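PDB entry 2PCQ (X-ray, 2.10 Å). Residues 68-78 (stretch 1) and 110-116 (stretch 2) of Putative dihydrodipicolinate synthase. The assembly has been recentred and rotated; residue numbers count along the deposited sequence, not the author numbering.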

# COMPACT_ATOMS: atom_id res chain seq x y z
N GLY A 68 -24.89 11.90 -7.04
CA GLY A 68 -23.88 10.86 -7.01
C GLY A 68 -24.53 9.49 -7.17
O GLY A 68 -25.59 9.25 -6.59
N LEU A 69 -23.92 8.62 -7.96
CA LEU A 69 -24.45 7.28 -8.16
C LEU A 69 -23.34 6.29 -7.83
O LEU A 69 -22.35 6.16 -8.56
N MSE A 70 -23.50 5.60 -6.70
CA MSE A 70 -22.52 4.63 -6.27
C MSE A 70 -23.16 3.26 -6.08
O MSE A 70 -23.74 2.97 -5.04
N GLU A 71 -23.06 2.43 -7.12
CA GLU A 71 -23.62 1.09 -7.11
C GLU A 71 -22.55 0.11 -7.56
O GLU A 71 -21.52 0.51 -8.11
N GLU A 72 -22.80 -1.17 -7.32
CA GLU A 72 -21.85 -2.23 -7.67
C GLU A 72 -22.17 -2.87 -9.02
O GLU A 72 -21.28 -3.46 -9.64
N THR A 73 -23.41 -2.76 -9.47
CA THR A 73 -23.81 -3.38 -10.74
C THR A 73 -24.78 -2.53 -11.55
O THR A 73 -25.40 -1.60 -11.03
N LEU A 74 -24.93 -2.86 -12.83
CA LEU A 74 -25.83 -2.13 -13.70
C LEU A 74 -27.28 -2.29 -13.24
O LEU A 74 -28.03 -1.31 -13.21
N PRO A 75 -27.71 -3.51 -12.88
CA PRO A 75 -29.10 -3.65 -12.43
C PRO A 75 -29.41 -2.73 -11.25
O PRO A 75 -30.48 -2.12 -11.20
N GLN A 76 -28.48 -2.63 -10.30
CA GLN A 76 -28.68 -1.77 -9.13
C GLN A 76 -28.59 -0.30 -9.53
O GLN A 76 -29.27 0.55 -8.95
N ALA A 77 -27.75 -0.01 -10.51
CA ALA A 77 -27.57 1.36 -10.99
C ALA A 77 -28.79 1.90 -11.74
O ALA A 77 -29.10 3.09 -11.65
N GLU A 78 -29.48 1.03 -12.47
CA GLU A 78 -30.63 1.44 -13.25
C GLU A 78 -31.66 2.28 -12.48
O GLU A 78 -32.05 3.35 -12.94
N ARG A 110 -17.61 -0.82 -19.88
CA ARG A 110 -18.98 -1.22 -20.15
C ARG A 110 -19.94 -0.57 -19.17
O ARG A 110 -21.04 -0.17 -19.53
N TYR A 111 -19.51 -0.45 -17.91
CA TYR A 111 -20.33 0.15 -16.87
C TYR A 111 -20.66 1.61 -17.21
O TYR A 111 -21.82 2.00 -17.28
N TYR A 112 -19.62 2.41 -17.43
CA TYR A 112 -19.80 3.82 -17.74
C TYR A 112 -20.50 4.08 -19.07
O TYR A 112 -21.29 5.01 -19.18
N GLU A 113 -20.22 3.26 -20.08
CA GLU A 113 -20.85 3.45 -21.37
C GLU A 113 -22.34 3.15 -21.29
O GLU A 113 -23.15 3.80 -21.95
N ALA A 114 -22.72 2.19 -20.45
CA ALA A 114 -24.12 1.84 -20.28
C ALA A 114 -24.85 3.01 -19.62
O ALA A 114 -25.94 3.40 -20.06
N LEU A 115 -24.26 3.58 -18.58
CA LEU A 115 -24.87 4.71 -17.88
C LEU A 115 -24.91 5.96 -18.77
O LEU A 115 -25.93 6.66 -18.82
N ALA A 116 -23.81 6.23 -19.46
CA ALA A 116 -23.71 7.40 -20.34
C ALA A 116 -24.70 7.33 -21.49
O ALA A 116 -25.05 8.35 -22.08

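Stretch 2 is a single helical segment that runs alongside the start of helix 74-78, the two axes approaching to 11.0 Å at an angle of 27° between their N-to-C directions. No direct hydrogen bond crosses between the stretches; apolar packing and one water join them.

Arg110 opens the segment without contributing to the contact. Its CA-to-CB bond points sideways, and its long side chain is exposed, as suits a charged residue, with NH2 hydrogen-bonded elsewhere in the structure.

Tyr111 is the centrepiece. The CA of Tyr111 lies 6.7 Å from the CA of Leu74, the nearest pair of CA atoms across the stretches, and although its CA-to-CB bond points sideways, the t rotamer (chi1 -175°) carries the ring in among the residues of stretch 1. Leu74, in the m,t rotamer, brings its CD2 to 3.5 Å from Tyr111 CD1, while the backbone carbon Thr73 C lies at the ring edge, 4.0 Å from Tyr111 CE1. Farther out, Leu69 CD2 is 3.6 Å from Tyr111 OH and Ala77 CB is 3.8 Å from the same oxygen. Tyrosine suits this place because its flat ring can pack against aliphatic groups while its hydroxyl meets a polar partner at depth. That partner is water 1, 2.6 Å from Tyr111 OH. The water also donates to Leu69 O at 2.7 Å and accepts from Glu71 N at 3.0 Å, so it links the tyrosine to the backbone of stretch 1. The carboxylate of Glu71 takes no part in this link: its m,m side chain leads away, and OE2 is bonded elsewhere.

Tyr112 and Glu113 make no contact with stretch 1. The CA-to-CB bond of Tyr112 points away, and Glu113 is exposed, a natural setting for its carboxylate.

At Ala114 the CA-to-CB bond points toward stretch 1. Its methyl CB sits 3.7 Å from Leu74 CD2, a group short enough to sit against the leucine tip at the partly exposed margin of the contact.

Leu115, in the m,t rotamer, starts sideways, but its end comes nearer. Leu115 CD2 reaches Ala77 CB at 3.9 Å and Leu74 CD2 at 4.2 Å, so its branched tip extends the apolar patch. The short side chain of Ala77, directed toward stretch 2, lets these larger groups approach its helix. That helix is capped by Thr73, whose OG1 accepts a weak bond from Gln76 N (3.3 Å) and donates to Gln76 OE1 (2.7 Å). Ala116 closes the segment out of reach of stretch 1.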

# COMPACT_ATOMS: atom_id res chain seq x y z
CB LEU A 69 -24.93 7.09 -9.60
CG LEU A 69 -25.75 5.82 -9.86
CD1 LEU A 69 -26.60 6.01 -11.10
CD2 LEU A 69 -24.84 4.62 -10.01
CB MSE A 70 -21.88 5.09 -4.97
CG MSE A 70 -21.40 6.52 -5.07
SE MSE A 70 -20.48 7.06 -3.49
CE MSE A 70 -20.44 8.96 -3.85
CB GLU A 71 -24.83 0.99 -8.05
CG GLU A 71 -26.01 1.91 -7.71
CD GLU A 71 -26.57 1.68 -6.32
OE1 GLU A 71 -26.59 0.52 -5.85
OE2 GLU A 71 -27.00 2.67 -5.69
CB GLU A 72 -21.87 -3.32 -6.60
CG GLU A 72 -21.62 -2.84 -5.17
CD GLU A 72 -20.14 -2.66 -4.83
OE1 GLU A 72 -19.28 -2.93 -5.71
OE2 GLU A 72 -19.84 -2.25 -3.69
CB THR A 73 -24.50 -4.74 -10.50
OG1 THR A 73 -25.76 -4.53 -9.85
CG2 THR A 73 -23.62 -5.63 -9.63
CB LEU A 74 -25.65 -2.60 -15.15
CG LEU A 74 -24.35 -2.09 -15.78
CD1 LEU A 74 -24.13 -2.73 -17.14
CD2 LEU A 74 -24.42 -0.57 -15.90
CB PRO A 75 -29.19 -5.13 -12.07
CG PRO A 75 -28.30 -5.75 -13.10
CD PRO A 75 -27.09 -4.83 -13.08
CB GLN A 76 -27.62 -2.06 -8.07
CG GLN A 76 -27.80 -3.37 -7.34
CD GLN A 76 -26.55 -3.80 -6.61
OE1 GLN A 76 -25.49 -3.96 -7.21
NE2 GLN A 76 -26.66 -3.98 -5.30
CB ALA A 77 -26.35 1.42 -11.89
CB GLU A 78 -31.31 0.22 -13.88
CG GLU A 78 -32.75 -0.02 -13.48
CD GLU A 78 -33.41 -1.10 -14.31
OE1 GLU A 78 -34.58 -1.44 -14.04
OE2 GLU A 78 -32.75 -1.62 -15.25
CB ARG A 110 -19.14 -2.75 -20.06
CG ARG A 110 -18.38 -3.52 -21.13
CD ARG A 110 -18.92 -4.94 -21.27
NE ARG A 110 -18.67 -5.78 -20.09
CZ ARG A 110 -17.52 -6.38 -19.83
NH1 ARG A 110 -16.49 -6.24 -20.66
NH2 ARG A 110 -17.39 -7.13 -18.74
CB TYR A 111 -19.61 0.08 -15.53
CG TYR A 111 -20.42 0.57 -14.35
CD1 TYR A 111 -21.55 -0.13 -13.91
CD2 TYR A 111 -20.07 1.75 -13.68
CE1 TYR A 111 -22.30 0.33 -12.83
CE2 TYR A 111 -20.82 2.21 -12.59
CZ TYR A 111 -21.94 1.50 -12.18
OH TYR A 111 -22.67 1.96 -11.12
CB TYR A 112 -18.44 4.53 -17.71
CG TYR A 112 -17.94 4.82 -16.32
CD1 TYR A 112 -16.77 4.23 -15.83
CD2 TYR A 112 -18.64 5.68 -15.47
CE1 TYR A 112 -16.31 4.49 -14.54
CE2 TYR A 112 -18.19 5.95 -14.18
CZ TYR A 112 -17.03 5.36 -13.72
OH TYR A 112 -16.56 5.64 -12.46
CB GLU A 113 -20.18 2.56 -22.42
CG GLU A 113 -18.71 2.89 -22.61
CD GLU A 113 -18.01 1.98 -23.59
OE1 GLU A 113 -18.49 0.84 -23.79
OE2 GLU A 113 -16.97 2.38 -24.14
CB ALA A 114 -24.25 0.60 -19.41
CB LEU A 115 -24.09 5.02 -16.60
CG LEU A 115 -23.97 3.91 -15.54
CD1 LEU A 115 -23.17 4.43 -14.35
CD2 LEU A 115 -25.35 3.45 -15.09
CB ALA A 116 -22.29 7.53 -20.88
O HOH W 1 -21.62 3.66 -9.40